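PDB 1H4V: histidyl-trna synthetase from Thermus thermophilus, which catalyses the ATP-dependent attachment of L-histidine to tRNA(His), releasing AMP and diphosphate, and works as a homodimeric class II aminoacyl-tRNA synthetase. Local coordinates for the interface of chains A and B. Sequence-based numbering; all coordinates share one arbitrary frame. Chains: chain A/B, Histidyl-trna synthetase.

Contact 1: the interface of chains A and B. Residues chain A 43-44, 68, 78, 109, 111, 123; chain B 43-44, 68, 78, 109, 111, 123.
The side-chain amide oxygen B:Gln123 OE1 is gripped across the interface by a hydrogen bond from the backbone N of A:Ile43 at 3.0 Å. The donor lies in the amide plane on a lone pair, and the bond is nearly straight, 168° at the hydrogen. B:Gln123 reaches it with CG anti to the backbone N (chi1 -179°) and an extended chain. The two-fold axis repeats the bond with the chains exchanged. Around this pair of bonds the contact is largely apolar. A:Ile43 crosses B:Phe111 at about a right angle, and its CG1 meets the ring at its edge, in plane, 3.4 Å from CZ. The CG2 methyls of A:Ile43 and B:Ile43 meet tip to tip on the axis at 3.9 Å. A:Phe44 has CG in the crowded position between backbone N and carbonyl carbon (chi1 58°). A:Phe44 CE2 points at B:Phe111 CD1, 3.5 Å away. B:Leu78 CD2 touches the same side of A:Phe44, 3.8 Å from CD2. B:Leu78 CG lies over one face of B:Phe111 in its own chain, toward the rim. Further along the axis, A:Phe68 and B:Phe68 cross obliquely, CB to CB at 4.0 Å. This self-complementary patch joins the catalytic regions of the two subunits in the homodimer.

Contact 2: the interface of chains A and B. Residues chain A 29-30, 32-33, 149, 153; chain B 352-353, 355-357.
B:Pro353 is the centre of this contact and hides 110 Å² against chain A. Its ring sits between helices 14-33 and 137-153. B:Pro353 CB rests 3.9 Å from A:Val30 CA, on the first helix. B:Pro353 CD meets two carboxylates of the second helix tip to tip: A:Glu149 OE1 at 3.3 Å and A:Glu153 OE1 at 3.4 Å. Both glutamate chains bend at chi2 to bring their oxygens there. Beside the proline, A:Ala33 packs at the end of helix 14-33. A:Ala33 CA lies 3.7 Å from B:Arg356 CG, and its carbonyl O takes a weak, bent hydrogen bond from the backbone N of B:Ala357. B:Arg356 runs extended past this helix end, with CG anti to the backbone N (chi1 179°). In the next shell, A:Lys29 NZ forms a long salt bridge to A:Glu153 OE2 at 3.7 Å, which may steady that carboxylate. The peptide bond before B:Pro353 is cis, which probably helps set the turn of the loop. B:Arg352 ties the loop to the start of strand 357-359: NE and NH2 both grip the carbonyl O of B:Ala357, each at 3.1 Å, with that oxygen in the guanidinium plane. The site docks a loop of one subunit's C-terminal, anticodon-binding region against the catalytic region of the other.

Contact 3: the interface of chains A and B. Residues chain A 341-342, 345-346, 352, 359, 361; chain B 103, 136, 138, 141-142, 243, 247.
B:Glu142, on helix 137-153 of the class II synthetase catalytic region, meets the anticodon-binding region of chain A. Its CG is anti to the backbone N (chi1 -180°), and the chain runs extended. B:Glu142 CB lies 3.7 Å from A:Phe345 CE1, and CG touches the same ring atom. The ring and carboxylate planes stand 88° apart. B:Glu142 CD lies close to A:Tyr359 OH, at 3.2 Å. At the tip, B:Glu142 OE1 takes A:Arg352 NH1 on its anti lone pair at 3.0 Å, a salt bridge with the oxygen in the guanidinium plane. A:Arg352 NH2 and the hydroxyl A:Tyr359 OH add weak bonds to OE1. The other oxygen is gripped side-on by its own chain. B:Arg103 NE meets B:Glu142 OE2 at 2.8 Å from above the carboxylate plane, and B:Arg103 NH2 at 3.0 Å meets the syn lone pair of that oxygen. Two arginines thus flank the carboxylate, which probably favours its charged form. B:Arg103 NH2 also holds water 1, which binds the carbonyl O of A:Tyr359. B:Ile138 CG2 lies over one face of A:Phe345, toward the rim. B:Ile138 CD1 reaches A:Val341 CG1 at 3.4 Å. B:Leu247 crosses A:Phe345 at about a right angle, B:Leu247 CD1 lying 3.4 Å from A:Phe345 CE2. A:Tyr346 OH and B:His243 ND1 share a hydrogen bond at 2.6 Å, at the imidazole edge and in its plane; the structure alone does not show which donates. Water 2 links B:Asn136 ND2 to A:Leu361 O.

Contact 1: the interface of chains A and B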
# COMPACT_ATOMS: atom_id res chain seq x y z
N ILE A 43 3.05 7.16 -7.48
CA ILE A 43 4.34 6.49 -7.54
C ILE A 43 5.35 7.33 -8.33
O ILE A 43 6.55 7.31 -8.05
CB ILE A 43 4.18 5.11 -8.20
CG1 ILE A 43 3.31 4.21 -7.31
CG2 ILE A 43 5.54 4.51 -8.47
CD1 ILE A 43 3.91 3.84 -5.95
N PHE A 44 4.88 8.07 -9.33
CA PHE A 44 5.77 8.92 -10.12
C PHE A 44 5.20 10.32 -10.26
O PHE A 44 3.99 10.53 -10.12
CB PHE A 44 6.06 8.32 -11.51
CG PHE A 44 4.83 8.06 -12.34
CD1 PHE A 44 4.04 9.10 -12.82
CD2 PHE A 44 4.48 6.75 -12.69
CE1 PHE A 44 2.92 8.86 -13.62
CE2 PHE A 44 3.36 6.50 -13.49
CZ PHE A 44 2.58 7.56 -13.96
N PHE A 68 12.19 9.07 -16.62
CA PHE A 68 11.80 8.64 -17.95
C PHE A 68 10.71 9.56 -18.46
O PHE A 68 10.09 10.27 -17.67
CB PHE A 68 11.30 7.19 -17.92
CG PHE A 68 10.07 6.99 -17.07
CD1 PHE A 68 8.80 7.08 -17.63
CD2 PHE A 68 10.19 6.74 -15.71
CE1 PHE A 68 7.66 6.93 -16.83
CE2 PHE A 68 9.06 6.58 -14.90
CZ PHE A 68 7.79 6.68 -15.47
N LEU A 78 10.24 8.35 -10.77
CA LEU A 78 9.72 7.46 -9.73
C LEU A 78 10.05 8.10 -8.39
O LEU A 78 11.19 8.50 -8.15
CB LEU A 78 10.39 6.08 -9.84
CG LEU A 78 9.60 4.91 -10.44
CD1 LEU A 78 8.81 5.35 -11.64
CD2 LEU A 78 10.55 3.80 -10.81
N PRO A 109 6.27 2.93 -1.09
CA PRO A 109 7.56 2.64 -1.70
C PRO A 109 8.31 3.87 -2.22
O PRO A 109 7.69 4.86 -2.60
CB PRO A 109 7.19 1.68 -2.83
CG PRO A 109 5.86 2.15 -3.23
CD PRO A 109 5.17 2.36 -1.89
N PHE A 111 12.07 4.85 -4.54
CA PHE A 111 12.94 4.27 -5.55
C PHE A 111 14.27 4.99 -5.61
O PHE A 111 14.34 6.21 -5.72
CB PHE A 111 12.18 4.30 -6.87
CG PHE A 111 10.86 3.60 -6.78
CD1 PHE A 111 10.79 2.22 -6.91
CD2 PHE A 111 9.70 4.31 -6.47
CE1 PHE A 111 9.58 1.54 -6.73
CE2 PHE A 111 8.49 3.65 -6.29
CZ PHE A 111 8.43 2.25 -6.42
N GLN A 123 14.23 -0.50 -4.26
CA GLN A 123 12.84 -0.20 -3.91
C GLN A 123 12.76 -0.47 -2.42
O GLN A 123 12.99 -1.60 -1.97
CB GLN A 123 11.79 -1.08 -4.61
CG GLN A 123 10.36 -0.64 -4.18
CD GLN A 123 9.20 -1.41 -4.81
OE1 GLN A 123 9.18 -1.68 -6.01
NE2 GLN A 123 8.20 -1.74 -4.00
N ILE B 43 7.01 -2.69 -7.76
CA ILE B 43 6.34 -1.75 -8.64
C ILE B 43 6.80 -1.93 -10.09
O ILE B 43 6.05 -1.71 -11.03
CB ILE B 43 6.62 -0.31 -8.18
CG1 ILE B 43 6.00 -0.07 -6.79
CG2 ILE B 43 6.13 0.67 -9.21
CD1 ILE B 43 4.47 -0.12 -6.74
N PHE B 44 8.06 -2.32 -10.28
CA PHE B 44 8.58 -2.55 -11.63
C PHE B 44 9.31 -3.88 -11.72
O PHE B 44 9.76 -4.42 -10.71
CB PHE B 44 9.51 -1.40 -12.08
CG PHE B 44 10.69 -1.16 -11.17
CD1 PHE B 44 11.70 -2.11 -11.04
CD2 PHE B 44 10.81 0.04 -10.48
CE1 PHE B 44 12.82 -1.86 -10.23
CE2 PHE B 44 11.92 0.29 -9.66
CZ PHE B 44 12.93 -0.67 -9.54
N PHE B 68 11.51 1.46 -19.29
CA PHE B 68 12.72 2.26 -19.21
C PHE B 68 13.86 1.35 -18.78
O PHE B 68 13.63 0.27 -18.27
CB PHE B 68 12.54 3.40 -18.21
CG PHE B 68 12.28 2.94 -16.80
CD1 PHE B 68 13.33 2.75 -15.91
CD2 PHE B 68 10.98 2.67 -16.38
CE1 PHE B 68 13.09 2.29 -14.61
CE2 PHE B 68 10.73 2.21 -15.08
CZ PHE B 68 11.79 2.01 -14.19
N LEU B 78 7.09 -0.65 -15.48
CA LEU B 78 6.19 -0.39 -14.37
C LEU B 78 5.04 -1.40 -14.48
O LEU B 78 4.45 -1.55 -15.54
CB LEU B 78 5.65 1.04 -14.45
CG LEU B 78 6.20 2.11 -13.50
CD1 LEU B 78 7.69 1.98 -13.36
CD2 LEU B 78 5.83 3.48 -14.01
N PRO B 109 -0.99 -0.59 -6.91
CA PRO B 109 -1.09 0.24 -8.11
C PRO B 109 -0.65 -0.46 -9.40
O PRO B 109 0.21 -1.35 -9.37
CB PRO B 109 -0.20 1.43 -7.78
CG PRO B 109 0.84 0.83 -6.93
CD PRO B 109 0.03 -0.05 -5.99
N PHE B 111 0.01 0.52 -13.77
CA PHE B 111 0.37 1.64 -14.62
C PHE B 111 0.04 1.37 -16.07
O PHE B 111 0.41 0.35 -16.63
CB PHE B 111 1.84 1.93 -14.38
CG PHE B 111 2.15 2.18 -12.94
CD1 PHE B 111 1.94 3.44 -12.39
CD2 PHE B 111 2.56 1.14 -12.11
CE1 PHE B 111 2.14 3.67 -11.02
CE2 PHE B 111 2.76 1.35 -10.75
CZ PHE B 111 2.54 2.62 -10.20
N GLN B 123 -2.52 5.71 -13.49
CA GLN B 123 -2.15 4.95 -12.29
C GLN B 123 -3.48 4.60 -11.65
O GLN B 123 -4.25 5.48 -11.28
CB GLN B 123 -1.32 5.74 -11.26
CG GLN B 123 -0.97 4.82 -10.06
CD GLN B 123 -0.11 5.45 -8.95
OE1 GLN B 123 0.86 6.14 -9.21
NE2 GLN B 123 -0.48 5.17 -7.70

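Contact 2: the interface of chains A and B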
# COMPACT_ATOMS: atom_id res chain seq x y z
N LYS A 29 -1.08 4.41 14.03
CA LYS A 29 -1.69 4.64 15.34
C LYS A 29 -1.11 5.86 16.06
O LYS A 29 -1.85 6.72 16.53
CB LYS A 29 -1.54 3.41 16.25
CG LYS A 29 -2.09 3.62 17.67
CD LYS A 29 -1.90 2.38 18.55
CE LYS A 29 -0.42 2.16 18.93
NZ LYS A 29 -0.23 1.05 19.92
N VAL A 30 0.22 5.95 16.13
CA VAL A 30 0.82 7.09 16.82
C VAL A 30 0.67 8.41 16.06
O VAL A 30 0.38 9.44 16.66
CB VAL A 30 2.34 6.85 17.13
CG1 VAL A 30 2.55 5.42 17.60
CG2 VAL A 30 3.18 7.15 15.94
N GLU A 32 -1.68 9.24 13.77
CA GLU A 32 -3.06 9.72 13.68
C GLU A 32 -3.61 10.16 15.04
O GLU A 32 -4.60 10.89 15.11
CB GLU A 32 -3.96 8.69 12.98
CG GLU A 32 -3.54 8.46 11.51
CD GLU A 32 -4.54 7.70 10.67
OE1 GLU A 32 -5.23 6.80 11.19
OE2 GLU A 32 -4.63 7.99 9.46
N ALA A 33 -2.95 9.73 16.11
CA ALA A 33 -3.37 10.12 17.46
C ALA A 33 -2.88 11.54 17.68
O ALA A 33 -3.40 12.26 18.53
CB ALA A 33 -2.77 9.20 18.50
N GLU A 149 8.63 7.87 19.49
CA GLU A 149 7.49 7.05 19.89
C GLU A 149 7.15 5.92 18.92
O GLU A 149 6.92 4.79 19.35
CB GLU A 149 6.25 7.93 20.07
CG GLU A 149 5.91 8.23 21.52
CD GLU A 149 5.43 7.00 22.28
OE1 GLU A 149 4.31 6.51 22.00
OE2 GLU A 149 6.18 6.52 23.16
N GLU A 153 7.22 2.26 20.43
CA GLU A 153 6.01 1.44 20.42
C GLU A 153 6.22 0.12 19.70
O GLU A 153 5.51 -0.85 19.96
CB GLU A 153 4.86 2.20 19.75
CG GLU A 153 4.38 3.41 20.54
CD GLU A 153 3.47 3.04 21.71
OE1 GLU A 153 3.33 3.88 22.63
OE2 GLU A 153 2.88 1.94 21.70
N ARG B 352 -1.07 10.33 24.53
CA ARG B 352 -0.90 9.57 23.28
C ARG B 352 0.03 8.39 23.49
O ARG B 352 0.89 8.43 24.37
CB ARG B 352 -0.27 10.44 22.19
CG ARG B 352 -0.99 11.69 21.81
CD ARG B 352 0.02 12.64 21.18
NE ARG B 352 -0.62 13.81 20.63
CZ ARG B 352 0.02 14.82 20.06
NH1 ARG B 352 1.35 14.81 19.97
NH2 ARG B 352 -0.68 15.84 19.57
N PRO B 353 -0.10 7.34 22.66
CA PRO B 353 -1.08 7.23 21.58
C PRO B 353 -2.35 6.47 21.96
O PRO B 353 -3.20 6.22 21.10
CB PRO B 353 -0.30 6.51 20.50
CG PRO B 353 0.48 5.53 21.31
CD PRO B 353 1.00 6.38 22.45
N LEU B 355 -4.79 7.50 23.52
CA LEU B 355 -5.91 8.39 23.28
C LEU B 355 -5.50 9.34 22.17
O LEU B 355 -4.31 9.62 22.02
CB LEU B 355 -6.21 9.19 24.56
CG LEU B 355 -7.51 9.03 25.33
CD1 LEU B 355 -8.02 7.59 25.30
CD2 LEU B 355 -7.26 9.47 26.76
N ARG B 356 -6.45 9.81 21.38
CA ARG B 356 -6.12 10.77 20.34
C ARG B 356 -6.32 12.15 20.97
O ARG B 356 -7.45 12.57 21.24
CB ARG B 356 -7.03 10.59 19.13
CG ARG B 356 -6.74 11.58 18.00
CD ARG B 356 -7.57 11.27 16.76
NE ARG B 356 -7.64 12.42 15.88
CZ ARG B 356 -8.49 12.53 14.86
NH1 ARG B 356 -9.34 11.55 14.60
NH2 ARG B 356 -8.51 13.64 14.12
N ALA B 357 -5.22 12.85 21.24
CA ALA B 357 -5.30 14.16 21.87
C ALA B 357 -4.61 15.23 21.04
O ALA B 357 -3.43 15.11 20.70
CB ALA B 357 -4.69 14.10 23.26

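Contact 3: the interface of chains A and B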
# COMPACT_ATOMS: atom_id res chain seq x y z
N VAL A 341 -15.81 -33.78 -2.57
CA VAL A 341 -14.91 -32.65 -2.83
C VAL A 341 -15.75 -31.40 -3.13
O VAL A 341 -15.53 -30.34 -2.56
CB VAL A 341 -14.00 -32.95 -4.03
CG1 VAL A 341 -13.18 -31.71 -4.38
CG2 VAL A 341 -13.10 -34.12 -3.72
N ALA A 342 -16.71 -31.55 -4.03
CA ALA A 342 -17.59 -30.44 -4.39
C ALA A 342 -18.43 -30.01 -3.20
O ALA A 342 -18.63 -28.82 -2.96
CB ALA A 342 -18.50 -30.85 -5.53
N PHE A 345 -16.61 -27.85 -0.85
CA PHE A 345 -16.51 -26.51 -1.39
C PHE A 345 -17.81 -25.76 -1.11
O PHE A 345 -17.77 -24.62 -0.66
CB PHE A 345 -16.23 -26.59 -2.90
CG PHE A 345 -16.48 -25.31 -3.65
CD1 PHE A 345 -15.87 -24.12 -3.26
CD2 PHE A 345 -17.28 -25.32 -4.79
CE1 PHE A 345 -16.05 -22.95 -4.00
CE2 PHE A 345 -17.46 -24.14 -5.54
CZ PHE A 345 -16.84 -22.96 -5.15
N TYR A 346 -18.94 -26.40 -1.34
CA TYR A 346 -20.25 -25.76 -1.11
C TYR A 346 -20.43 -25.39 0.35
O TYR A 346 -20.96 -24.33 0.66
CB TYR A 346 -21.39 -26.68 -1.53
CG TYR A 346 -21.32 -27.10 -2.97
CD1 TYR A 346 -21.87 -28.32 -3.38
CD2 TYR A 346 -20.72 -26.30 -3.93
CE1 TYR A 346 -21.80 -28.72 -4.71
CE2 TYR A 346 -20.65 -26.69 -5.26
CZ TYR A 346 -21.19 -27.90 -5.64
OH TYR A 346 -21.14 -28.30 -6.96
N ARG A 352 -18.20 -18.88 4.66
CA ARG A 352 -17.37 -17.69 4.41
C ARG A 352 -18.26 -16.49 4.13
O ARG A 352 -19.38 -16.64 3.64
CB ARG A 352 -16.48 -17.88 3.19
CG ARG A 352 -15.53 -19.02 3.22
CD ARG A 352 -15.17 -19.37 1.77
NE ARG A 352 -14.12 -20.36 1.71
CZ ARG A 352 -13.64 -20.87 0.58
NH1 ARG A 352 -14.14 -20.49 -0.59
NH2 ARG A 352 -12.66 -21.76 0.64
N TYR A 359 -10.68 -26.32 2.41
CA TYR A 359 -10.96 -27.71 2.10
C TYR A 359 -9.90 -28.30 1.19
O TYR A 359 -9.26 -27.58 0.43
CB TYR A 359 -12.33 -27.80 1.43
CG TYR A 359 -12.40 -26.97 0.16
CD1 TYR A 359 -11.90 -27.47 -1.04
CD2 TYR A 359 -12.90 -25.67 0.18
CE1 TYR A 359 -11.87 -26.68 -2.19
CE2 TYR A 359 -12.88 -24.88 -0.97
CZ TYR A 359 -12.36 -25.39 -2.14
OH TYR A 359 -12.29 -24.60 -3.26
N LEU A 361 -8.69 -30.52 -2.02
CA LEU A 361 -9.26 -30.75 -3.34
C LEU A 361 -9.36 -32.20 -3.77
O LEU A 361 -9.99 -32.51 -4.77
CB LEU A 361 -8.48 -29.99 -4.41
CG LEU A 361 -9.05 -28.63 -4.83
CD1 LEU A 361 -8.19 -28.08 -5.97
CD2 LEU A 361 -10.50 -28.80 -5.28
N ARG B 103 -3.16 -20.37 -3.42
CA ARG B 103 -4.05 -19.24 -3.62
C ARG B 103 -3.35 -17.96 -3.17
O ARG B 103 -2.86 -17.87 -2.05
CB ARG B 103 -5.36 -19.45 -2.86
CG ARG B 103 -6.22 -20.61 -3.39
CD ARG B 103 -7.57 -20.65 -2.66
NE ARG B 103 -8.44 -21.74 -3.08
CZ ARG B 103 -8.24 -23.02 -2.78
NH1 ARG B 103 -7.20 -23.39 -2.04
NH2 ARG B 103 -9.11 -23.93 -3.18
N ASN B 136 -8.59 -28.24 -11.83
CA ASN B 136 -9.90 -28.55 -11.26
C ASN B 136 -10.93 -27.42 -11.45
O ASN B 136 -10.70 -26.29 -11.04
CB ASN B 136 -9.76 -28.87 -9.78
CG ASN B 136 -10.95 -29.63 -9.24
OD1 ASN B 136 -12.09 -29.17 -9.34
ND2 ASN B 136 -10.70 -30.82 -8.69
N ILE B 138 -13.50 -26.75 -9.93
CA ILE B 138 -13.98 -26.19 -8.68
C ILE B 138 -13.29 -24.83 -8.47
O ILE B 138 -13.91 -23.89 -8.00
CB ILE B 138 -13.68 -27.14 -7.49
CG1 ILE B 138 -14.72 -28.26 -7.45
CG2 ILE B 138 -13.67 -26.37 -6.17
CD1 ILE B 138 -14.42 -29.38 -6.46
N ALA B 141 -15.05 -21.98 -10.48
CA ALA B 141 -16.29 -21.56 -9.86
C ALA B 141 -15.97 -20.73 -8.61
O ALA B 141 -16.67 -19.76 -8.30
CB ALA B 141 -17.14 -22.77 -9.49
N GLU B 142 -14.91 -21.11 -7.90
CA GLU B 142 -14.52 -20.39 -6.69
C GLU B 142 -14.04 -18.98 -7.02
O GLU B 142 -14.39 -18.03 -6.33
CB GLU B 142 -13.42 -21.17 -5.95
CG GLU B 142 -12.94 -20.51 -4.68
CD GLU B 142 -12.07 -21.44 -3.84
OE1 GLU B 142 -12.47 -21.78 -2.70
OE2 GLU B 142 -10.98 -21.82 -4.32
N HIS B 243 -21.43 -25.88 -10.58
CA HIS B 243 -21.07 -25.34 -9.28
C HIS B 243 -21.75 -24.01 -8.96
O HIS B 243 -22.23 -23.81 -7.85
CB HIS B 243 -19.55 -25.20 -9.15
CG HIS B 243 -18.82 -26.50 -9.22
ND1 HIS B 243 -19.29 -27.64 -8.60
CD2 HIS B 243 -17.68 -26.85 -9.85
CE1 HIS B 243 -18.46 -28.64 -8.85
NE2 HIS B 243 -17.48 -28.19 -9.60
N LEU B 247 -24.35 -22.94 -6.05
CA LEU B 247 -24.00 -21.88 -5.11
C LEU B 247 -24.94 -20.69 -5.22
O LEU B 247 -24.69 -19.63 -4.65
CB LEU B 247 -22.57 -21.43 -5.34
CG LEU B 247 -21.52 -22.43 -4.86
CD1 LEU B 247 -20.17 -22.14 -5.50
CD2 LEU B 247 -21.44 -22.36 -3.35
O HOH W 1 -8.46 -26.22 -1.89
O HOH W 2 -11.77 -33.02 -7.18

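Measured between the centres of their C-alpha atoms, contact 1 lies about 31 Å from contact 2 and 36 Å from contact 3; contacts 2 and 3 are about 43 Å apart. Contact 1 contains its own two-fold twin, whereas contacts 2 and 3 each have a symmetry mate elsewhere. Contacts 2 and 3 share helix 137-153, strand 357-359 and residue Arg352, used from opposite chains. Strand 102-111 serves contacts 1 and 3. The C-terminal region of each subunit thus reaches over to its partner's catalytic region, which should couple the positions of the two regions within the homodimer.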